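Local coordinates for protein Endonuclease/exonuclease/phosphatase (Leptotrichia buccalis C-1013-b, PDB 3TEB) that probably acts as a magnesium-dependent hydrolase of the DNase I-like endonuclease/exonuclease/phosphatase family, perhaps with nuclease activity, at residues M144-C149 with D176-A181; D198-A203 with K225-Y230; K102-D107 with T129-G134. All blocks are in the same frame, centred on the assembly; numbering follows the deposited sequence.

Interaction 1: residues M144-C149 with D176-A181; sequences MNLPNC and DFNTDA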
loop_
_atom_site.group_PDB
_atom_site.type_symbol
_atom_site.label_atom_id
_atom_site.label_comp_id
_atom_site.label_asym_id
_atom_site.label_seq_id
_atom_site.Cartn_x
_atom_site.Cartn_y
_atom_site.Cartn_z
HETATM N N MSE A 144 0.673 8.894 1.623
HETATM C CA MSE A 144 0.550 10.348 1.495
HETATM C C MSE A 144 0.795 11.069 2.803
HETATM O O MSE A 144 0.791 10.458 3.866
HETATM C CB MSE A 144 -0.843 10.730 0.982
HETATM C CG MSE A 144 -1.368 9.860 -0.150
HETATM SE SE MSE A 144 -0.320 9.982 -1.796
HETATM C CE MSE A 144 -0.734 11.824 -2.252
ATOM N N ASN A 145 0.989 12.379 2.706
ATOM C CA ASN A 145 1.110 13.246 3.865
ATOM C C ASN A 145 -0.260 13.554 4.466
ATOM O O ASN A 145 -1.294 13.265 3.843
ATOM C CB ASN A 145 1.797 14.552 3.469
ATOM C CG ASN A 145 3.190 14.334 2.924
ATOM O OD1 ASN A 145 4.088 13.885 3.637
ATOM N ND2 ASN A 145 3.383 14.659 1.653
ATOM N N LEU A 146 -0.270 14.141 5.665
ATOM C CA LEU A 146 -1.513 14.617 6.272
ATOM C C LEU A 146 -2.178 15.634 5.346
ATOM O O LEU A 146 -1.490 16.399 4.670
ATOM C CB LEU A 146 -1.247 15.229 7.649
ATOM C CG LEU A 146 -0.683 14.310 8.745
ATOM C CD1 LEU A 146 -0.157 15.137 9.914
ATOM C CD2 LEU A 146 -1.693 13.258 9.227
ATOM N N PRO A 147 -3.519 15.640 5.296
ATOM C CA PRO A 147 -4.226 16.552 4.392
ATOM C C PRO A 147 -3.940 18.011 4.721
ATOM O O PRO A 147 -3.854 18.842 3.821
ATOM C CB PRO A 147 -5.699 16.242 4.662
ATOM C CG PRO A 147 -5.701 14.903 5.314
ATOM C CD PRO A 147 -4.452 14.854 6.115
ATOM N N ASN A 148 -3.780 18.312 6.001
ATOM C CA ASN A 148 -3.520 19.672 6.435
ATOM C C ASN A 148 -2.071 20.129 6.259
ATOM O O ASN A 148 -1.757 21.289 6.546
ATOM C CB ASN A 148 -3.960 19.858 7.891
ATOM C CG ASN A 148 -3.205 18.954 8.863
ATOM O OD1 ASN A 148 -2.231 18.280 8.505
ATOM N ND2 ASN A 148 -3.661 18.944 10.111
ATOM N N CYS A 149 -1.203 19.223 5.794
ATOM C CA CYS A 149 0.228 19.505 5.596
ATOM C C CYS A 149 0.415 20.766 4.767
ATOM O O CYS A 149 -0.081 20.869 3.636
ATOM C CB CYS A 149 0.938 18.312 4.947
ATOM S SG CYS A 149 2.573 18.660 4.210
ATOM N N ASP A 176 -1.923 4.149 2.348
ATOM C CA ASP A 176 -2.181 4.964 3.514
ATOM C C ASP A 176 -2.306 6.412 3.094
ATOM O O ASP A 176 -1.339 7.002 2.617
ATOM C CB ASP A 176 -1.039 4.794 4.505
ATOM C CG ASP A 176 -1.284 5.525 5.817
ATOM O OD1 ASP A 176 -2.445 5.937 6.094
ATOM O OD2 ASP A 176 -0.298 5.678 6.581
ATOM N N PHE A 177 -3.493 6.980 3.275
ATOM C CA PHE A 177 -3.762 8.341 2.821
ATOM C C PHE A 177 -3.785 9.368 3.945
ATOM O O PHE A 177 -3.951 10.571 3.684
ATOM C CB PHE A 177 -5.051 8.393 1.999
ATOM C CG PHE A 177 -4.877 7.897 0.602
ATOM C CD1 PHE A 177 -4.777 6.525 0.345
ATOM C CD2 PHE A 177 -4.780 8.800 -0.466
ATOM C CE1 PHE A 177 -4.584 6.051 -0.961
ATOM C CE2 PHE A 177 -4.590 8.344 -1.781
ATOM C CZ PHE A 177 -4.489 6.965 -2.027
ATOM N N ASN A 178 -3.594 8.894 5.182
ATOM C CA ASN A 178 -3.628 9.742 6.374
ATOM C C ASN A 178 -4.865 10.620 6.460
ATOM O O ASN A 178 -4.770 11.776 6.867
ATOM C CB ASN A 178 -2.390 10.633 6.434
ATOM C CG ASN A 178 -1.180 9.921 6.988
ATOM O OD1 ASN A 178 -1.252 9.243 8.016
ATOM N ND2 ASN A 178 -0.048 10.089 6.318
ATOM N N THR A 179 -6.016 10.074 6.077
ATOM C CA THR A 179 -7.257 10.842 6.011
ATOM C C THR A 179 -8.438 10.031 6.515
ATOM O O THR A 179 -8.761 8.990 5.957
ATOM C CB THR A 179 -7.539 11.295 4.578
ATOM O OG1 THR A 179 -6.456 12.105 4.121
ATOM C CG2 THR A 179 -8.802 12.112 4.516
ATOM N N ASP A 180 -9.082 10.514 7.567
ATOM C CA ASP A 180 -10.204 9.801 8.147
ATOM C C ASP A 180 -11.494 10.071 7.380
ATOM O O ASP A 180 -11.982 11.203 7.343
ATOM C CB ASP A 180 -10.370 10.178 9.620
ATOM C CG ASP A 180 -11.191 9.155 10.407
ATOM O OD1 ASP A 180 -11.481 8.055 9.870
ATOM O OD2 ASP A 180 -11.541 9.453 11.576
ATOM N N ALA A 181 -12.040 9.014 6.781
ATOM C CA ALA A 181 -13.306 9.070 6.051
ATOM C C ALA A 181 -14.482 9.443 6.954
ATOM O O ALA A 181 -15.530 9.890 6.485
ATOM C CB ALA A 181 -13.564 7.748 5.397
#
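M144, a selenomethionine, and F177 run alongside each other, their side chains heading in one direction. CG of M144 is placed by chi1 of -43°, beside its own backbone N, and approaches F177 CD2 at 3.6 Å, oblique to the ring. The bent chain then carries SE to 5.2 Å from the centroid of the F177 ring, 34° off its normal: an oblique Met-aromatic contact. The backbones run almost parallel here, and M144 N donates to D176 O at 2.9 Å. M144 is gripped a second time because the side chain of N178 reaches across, its ND2 giving M144 O a short but bent hydrogen bond (2.6 Å, 133° at the hydrogen) from slightly outside the carbonyl plane. L146 CD2 covers the stem of that amide, 3.9 Å from N178 CB. Farther along, P147 and T179 pass in opposite senses, and P147 CG meets T179 OG1, a hydroxyl already donating to F177 O (3.0 Å). D176, F177 and N178 belong to the GDFN signature of this family, and the D176 side chain lies about 6 Å from a bound magnesium ion. The contact thus joins the loops leaving strands 135-143 and 170-174; helix 154-162 covers M144 and P147 through M154, helix 185-192 packs on F177 and T179, and F232 of strand 225-233 meets the F177 ring edge-to-face.

Interaction 2: residues D198-A203 with K225-Y230; sequences DTYVMA and KKRLDY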
loop_
_atom_site.group_PDB
_atom_site.type_symbol
_atom_site.label_atom_id
_atom_site.label_comp_id
_atom_site.label_asym_id
_atom_site.label_seq_id
_atom_site.Cartn_x
_atom_site.Cartn_y
_atom_site.Cartn_z
ATOM N N ASP A 198 -14.055 4.692 -4.441
ATOM C CA ASP A 198 -13.595 4.011 -3.243
ATOM C C ASP A 198 -14.190 2.608 -3.156
ATOM O O ASP A 198 -15.403 2.463 -2.957
ATOM C CB ASP A 198 -14.022 4.847 -2.033
ATOM C CG ASP A 198 -13.604 4.248 -0.707
ATOM O OD1 ASP A 198 -13.831 4.935 0.305
ATOM O OD2 ASP A 198 -13.055 3.125 -0.653
ATOM N N THR A 199 -13.345 1.580 -3.268
ATOM C CA THR A 199 -13.821 0.187 -3.272
ATOM C C THR A 199 -14.551 -0.233 -2.007
ATOM O O THR A 199 -15.390 -1.133 -2.049
ATOM C CB THR A 199 -12.716 -0.830 -3.541
ATOM O OG1 THR A 199 -11.746 -0.768 -2.498
ATOM C CG2 THR A 199 -12.050 -0.549 -4.860
ATOM N N TYR A 200 -14.240 0.409 -0.885
ATOM C CA TYR A 200 -15.000 0.158 0.333
ATOM C C TYR A 200 -16.486 0.459 0.100
ATOM O O TYR A 200 -17.348 -0.384 0.361
ATOM C CB TYR A 200 -14.456 0.946 1.536
ATOM C CG TYR A 200 -15.291 0.730 2.788
ATOM C CD1 TYR A 200 -15.250 -0.482 3.472
ATOM C CD2 TYR A 200 -16.153 1.722 3.265
ATOM C CE1 TYR A 200 -16.032 -0.695 4.605
ATOM C CE2 TYR A 200 -16.940 1.519 4.404
ATOM C CZ TYR A 200 -16.872 0.307 5.065
ATOM O OH TYR A 200 -17.642 0.093 6.183
ATOM N N VAL A 201 -16.764 1.657 -0.410
ATOM C CA VAL A 201 -18.133 2.104 -0.675
ATOM C C VAL A 201 -18.808 1.220 -1.730
ATOM O O VAL A 201 -19.945 0.792 -1.552
ATOM C CB VAL A 201 -18.166 3.591 -1.119
ATOM C CG1 VAL A 201 -19.610 4.082 -1.291
ATOM C CG2 VAL A 201 -17.374 4.483 -0.129
HETATM N N MSE A 202 -18.085 0.928 -2.806
HETATM C CA MSE A 202 -18.601 0.125 -3.908
HETATM C C MSE A 202 -18.831 -1.344 -3.579
HETATM O O MSE A 202 -19.483 -2.038 -4.343
HETATM C CB MSE A 202 -17.656 0.210 -5.103
HETATM C CG MSE A 202 -17.769 1.484 -5.921
HETATM SE SE MSE A 202 -16.657 1.359 -7.508
HETATM C CE MSE A 202 -14.903 1.186 -6.691
ATOM N N ALA A 203 -18.300 -1.819 -2.457
ATOM C CA ALA A 203 -18.293 -3.248 -2.137
ATOM C C ALA A 203 -19.681 -3.835 -1.880
ATOM O O ALA A 203 -20.529 -3.184 -1.276
ATOM C CB ALA A 203 -17.383 -3.508 -0.954
ATOM N N LYS A 225 -11.319 5.568 16.601
ATOM C CA LYS A 225 -11.413 4.568 15.545
ATOM C C LYS A 225 -11.490 5.240 14.169
ATOM O O LYS A 225 -12.377 6.052 13.906
ATOM C CB LYS A 225 -12.603 3.634 15.778
ATOM C CG LYS A 225 -12.378 2.625 16.895
ATOM C CD LYS A 225 -12.898 1.248 16.504
ATOM C CE LYS A 225 -14.370 1.055 16.840
ATOM N NZ LYS A 225 -14.519 0.370 18.141
ATOM N N LYS A 226 -10.545 4.908 13.296
ATOM C CA LYS A 226 -10.387 5.638 12.044
ATOM C C LYS A 226 -10.287 4.734 10.814
ATOM O O LYS A 226 -9.966 3.549 10.911
ATOM C CB LYS A 226 -9.160 6.555 12.113
ATOM C CG LYS A 226 -9.219 7.682 13.144
ATOM C CD LYS A 226 -7.964 8.539 13.009
ATOM C CE LYS A 226 -8.058 9.869 13.742
ATOM N NZ LYS A 226 -7.391 9.793 15.068
ATOM N N ARG A 227 -10.583 5.312 9.658
ATOM C CA ARG A 227 -10.352 4.652 8.389
ATOM C C ARG A 227 -9.406 5.546 7.584
ATOM O O ARG A 227 -9.827 6.549 6.998
ATOM C CB ARG A 227 -11.674 4.403 7.666
ATOM C CG ARG A 227 -11.572 3.504 6.464
ATOM C CD ARG A 227 -12.936 3.121 5.929
ATOM N NE ARG A 227 -13.018 3.418 4.504
ATOM C CZ ARG A 227 -13.922 4.220 3.955
ATOM N NH1 ARG A 227 -14.866 4.785 4.691
ATOM N NH2 ARG A 227 -13.898 4.432 2.656
ATOM N N LEU A 228 -8.124 5.183 7.602
ATOM C CA LEU A 228 -7.055 6.002 7.050
ATOM C C LEU A 228 -6.443 5.399 5.793
ATOM O O LEU A 228 -5.805 6.100 4.997
ATOM C CB LEU A 228 -5.953 6.154 8.082
ATOM C CG LEU A 228 -6.179 6.984 9.338
ATOM C CD1 LEU A 228 -4.823 7.213 9.994
ATOM C CD2 LEU A 228 -6.843 8.319 9.029
ATOM N N ASP A 229 -6.615 4.086 5.647
ATOM C CA ASP A 229 -6.075 3.328 4.520
ATOM C C ASP A 229 -7.186 3.069 3.508
ATOM O O ASP A 229 -8.354 2.918 3.886
ATOM C CB ASP A 229 -5.507 1.994 5.015
ATOM C CG ASP A 229 -4.353 2.170 6.017
ATOM O OD1 ASP A 229 -4.618 2.460 7.214
ATOM O OD2 ASP A 229 -3.179 1.984 5.608
ATOM N N TYR A 230 -6.837 3.019 2.223
ATOM C CA TYR A 230 -7.848 2.831 1.183
ATOM C C TYR A 230 -7.382 2.013 -0.001
ATOM O O TYR A 230 -6.195 1.769 -0.180
ATOM C CB TYR A 230 -8.311 4.175 0.632
ATOM C CG TYR A 230 -8.838 5.151 1.644
ATOM C CD1 TYR A 230 -10.196 5.203 1.941
ATOM C CD2 TYR A 230 -7.985 6.046 2.283
ATOM C CE1 TYR A 230 -10.695 6.115 2.859
ATOM C CE2 TYR A 230 -8.467 6.960 3.205
ATOM C CZ TYR A 230 -9.823 6.992 3.484
ATOM O OH TYR A 230 -10.304 7.901 4.395
#
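D198 and R227 meet by the ends of their side chains, and the salt bridge between them is the tight centre of the contact. D198 OD1 stands at the edge of the guanidinium, near its plane, 2.4 Å from R227 NH2; at the resolution of this model the shortness of that distance carries no weight. R227 arrives extended, with CG anti to the backbone N, before a bend at chi3 (127°) sets the direction of NE. One face of its guanidinium is covered by Y200: CD2 lies 3.4 Å above the plane, over the centre, while R227 CD sits over a face of the Y200 ring. The two planes are 36° apart, a tilted overlap instead of a parallel one. R227 NH2 also lies at the edge of the Y230 ring, in its plane; the Y230 hydroxyl bonds to T179 O and that of Y200 to D207 O. The packing thins toward V201, an exposed residue whose CG2 comes no nearer than 4.5 Å to R227 NH2. D198 OD2 serves another purpose: it accepts from Y200 N at 3.0 Å, the donor standing above the carboxylate plane, 48° out of it, which makes D198 the N-cap of a short, weakly bonded helical turn. D198 OD1 has a second partner in the hydroxyl of Y188, from helix 185-192. Both oxygens of this buried carboxylate are therefore engaged. The guanidinium and the Y200 N-H would be expected to stabilise its negative charge, while the carboxylate in turn balances the buried arginine.

Interaction 3: residues K102-D107 with T129-G134; sequences KIKAED and TINYEG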
loop_
_atom_site.group_PDB
_atom_site.type_symbol
_atom_site.label_atom_id
_atom_site.label_comp_id
_atom_site.label_asym_id
_atom_site.label_seq_id
_atom_site.Cartn_x
_atom_site.Cartn_y
_atom_site.Cartn_z
ATOM N N LYS A 102 3.703 -11.644 -13.524
ATOM C CA LYS A 102 4.765 -10.935 -14.232
ATOM C C LYS A 102 4.240 -9.596 -14.751
ATOM O O LYS A 102 3.028 -9.417 -14.857
ATOM C CB LYS A 102 5.304 -11.809 -15.352
ATOM C CG LYS A 102 5.986 -13.032 -14.799
ATOM C CD LYS A 102 6.502 -13.974 -15.862
ATOM C CE LYS A 102 7.380 -15.042 -15.197
ATOM N NZ LYS A 102 7.644 -16.205 -16.102
ATOM N N ILE A 103 5.127 -8.651 -15.054
ATOM C CA ILE A 103 4.684 -7.276 -15.341
ATOM C C ILE A 103 5.147 -6.695 -16.687
ATOM O O ILE A 103 6.184 -7.103 -17.219
ATOM C CB ILE A 103 5.093 -6.303 -14.210
ATOM C CG1 ILE A 103 6.611 -6.293 -14.041
ATOM C CG2 ILE A 103 4.403 -6.670 -12.919
ATOM C CD1 ILE A 103 7.145 -5.010 -13.491
ATOM N N LYS A 104 4.377 -5.732 -17.215
ATOM C CA LYS A 104 4.708 -5.033 -18.478
ATOM C C LYS A 104 5.519 -3.770 -18.215
ATOM O O LYS A 104 6.301 -3.362 -19.059
ATOM C CB LYS A 104 3.443 -4.626 -19.258
ATOM C CG LYS A 104 2.444 -5.724 -19.520
ATOM C CD LYS A 104 2.742 -6.492 -20.826
ATOM C CE LYS A 104 1.913 -5.947 -22.028
ATOM N NZ LYS A 104 1.385 -7.068 -22.867
ATOM N N ALA A 105 5.298 -3.133 -17.062
ATOM C CA ALA A 105 5.921 -1.849 -16.738
ATOM C C ALA A 105 6.082 -1.678 -15.228
ATOM O O ALA A 105 5.407 -2.342 -14.448
ATOM C CB ALA A 105 5.113 -0.695 -17.329
ATOM N N GLU A 106 6.985 -0.793 -14.830
ATOM C CA GLU A 106 7.250 -0.499 -13.432
ATOM C C GLU A 106 7.697 0.938 -13.371
ATOM O O GLU A 106 8.520 1.363 -14.163
ATOM C CB GLU A 106 8.381 -1.383 -12.897
ATOM C CG GLU A 106 8.497 -1.420 -11.363
ATOM C CD GLU A 106 9.500 -0.404 -10.744
ATOM O OE1 GLU A 106 9.962 0.529 -11.449
ATOM O OE2 GLU A 106 9.827 -0.541 -9.530
ATOM N N ASP A 107 7.187 1.697 -12.420
ATOM C CA ASP A 107 7.686 3.047 -12.250
ATOM C C ASP A 107 7.856 3.364 -10.780
ATOM O O ASP A 107 7.151 2.819 -9.928
ATOM C CB ASP A 107 6.765 4.066 -12.929
ATOM C CG ASP A 107 7.512 5.313 -13.410
ATOM O OD1 ASP A 107 8.659 5.548 -12.945
ATOM O OD2 ASP A 107 6.945 6.065 -14.249
ATOM N N THR A 129 2.498 -2.471 -13.880
ATOM C CA THR A 129 1.498 -2.767 -14.910
ATOM C C THR A 129 1.391 -4.275 -15.175
ATOM O O THR A 129 2.359 -4.913 -15.591
ATOM C CB THR A 129 1.745 -1.960 -16.211
ATOM O OG1 THR A 129 1.905 -0.581 -15.876
ATOM C CG2 THR A 129 0.573 -2.075 -17.165
ATOM N N ILE A 130 0.215 -4.834 -14.909
ATOM C CA ILE A 130 -0.049 -6.236 -15.174
ATOM C C ILE A 130 -1.013 -6.316 -16.315
ATOM O O ILE A 130 -2.019 -5.606 -16.342
ATOM C CB ILE A 130 -0.791 -6.939 -14.017
ATOM C CG1 ILE A 130 -0.274 -6.506 -12.628
ATOM C CG2 ILE A 130 -0.791 -8.462 -14.223
ATOM C CD1 ILE A 130 0.745 -7.414 -12.028
ATOM N N ASN A 131 -0.708 -7.195 -17.259
ATOM C CA ASN A 131 -1.669 -7.595 -18.259
ATOM C C ASN A 131 -2.507 -8.728 -17.686
ATOM O O ASN A 131 -1.992 -9.801 -17.371
ATOM C CB ASN A 131 -0.963 -8.034 -19.533
ATOM C CG ASN A 131 -1.929 -8.392 -20.629
ATOM O OD1 ASN A 131 -1.950 -9.523 -21.099
ATOM N ND2 ASN A 131 -2.758 -7.437 -21.027
ATOM N N TYR A 132 -3.797 -8.469 -17.517
ATOM C CA TYR A 132 -4.695 -9.445 -16.927
ATOM C C TYR A 132 -5.971 -9.602 -17.745
ATOM O O TYR A 132 -6.685 -8.626 -18.006
ATOM C CB TYR A 132 -5.008 -9.083 -15.472
ATOM C CG TYR A 132 -5.688 -10.192 -14.684
ATOM C CD1 TYR A 132 -5.376 -11.547 -14.908
ATOM C CD2 TYR A 132 -6.629 -9.891 -13.701
ATOM C CE1 TYR A 132 -5.998 -12.564 -14.177
ATOM C CE2 TYR A 132 -7.252 -10.901 -12.959
ATOM C CZ TYR A 132 -6.934 -12.228 -13.201
ATOM O OH TYR A 132 -7.562 -13.207 -12.464
ATOM N N GLU A 133 -6.240 -10.845 -18.142
ATOM C CA GLU A 133 -7.403 -11.183 -18.956
ATOM C C GLU A 133 -7.618 -10.130 -20.053
ATOM O O GLU A 133 -8.656 -9.469 -20.101
ATOM C CB GLU A 133 -8.659 -11.361 -18.083
ATOM C CG GLU A 133 -8.476 -12.342 -16.917
ATOM C CD GLU A 133 -9.782 -12.990 -16.440
ATOM O OE1 GLU A 133 -10.063 -12.974 -15.216
ATOM O OE2 GLU A 133 -10.522 -13.534 -17.289
ATOM N N GLY A 134 -6.603 -9.962 -20.900
ATOM C CA GLY A 134 -6.646 -9.033 -22.028
ATOM C C GLY A 134 -6.880 -7.568 -21.693
ATOM O O GLY A 134 -7.450 -6.832 -22.504
HETATM O O HOH W 1 1.985 -8.587 -17.484
#
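K104 and T129 are joined by a hydrogen bond from K104 N to T129 O, 2.7 Å long and nearly straight at 166°. T129 N returns a bond to A105 O at 3.0 Å, so both backbone groups of T129 are used, and its two bonds go to successive residues of the partner, K104 and A105. A water extends the link: it donates to K102 O and accepts from N131 N, the latter at 3.0 Å, bridging backbones that have begun to separate. The setting is the antiparallel pairing of strands 105-110 and 124-132 in one of the two sheets of the DNase I-like sandwich; the latter strand pairs in turn with 135-143. Beyond the bonds, A105 CB rests 3.5 Å from T129 OG1. The side chains of I103 and I130 cross at a slant, their branches meeting at I103 CG2 and I130 CD1 (3.8 Å). In I103, CG1 stands between the backbone N and the carbonyl carbon (chi1 60°), and CG2, anti to the carbonyl carbon, is the branch that touches I130. I103 also touches I128 and, in the facing sheet, H80 of strand 78-84, whereas I130 leans on F139. On the exposed side the side chains of K104 and N131 run next to each other in one direction: CG of K104 lies 4.1 Å from N131 CB, while the amide of N131 gives its ND2 to D136 OD1.

Overall arrangement
From the N terminus, interaction 3 comes first, closing 102-107 onto 129-134 with 21 residues between, through the pairing of strands 105-110 and 124-132. Interaction 1 follows, its intervening chain holding helix 154-162 and strand 170-174. Interaction 2 closes last, bringing the helical turn 199-202 to strand 225-233. The three loops run in series; none nests within or crosses another. Interactions 1 and 2 touch directly: T179 and D180 of interaction 1 meet Y230 and R227 of interaction 2, with D180 OD1 taking a probable hydrogen bond from R227 N. Interaction 3 sits apart, its centre 28 Å from that of interaction 1, yet it shares a sheet with interaction 2.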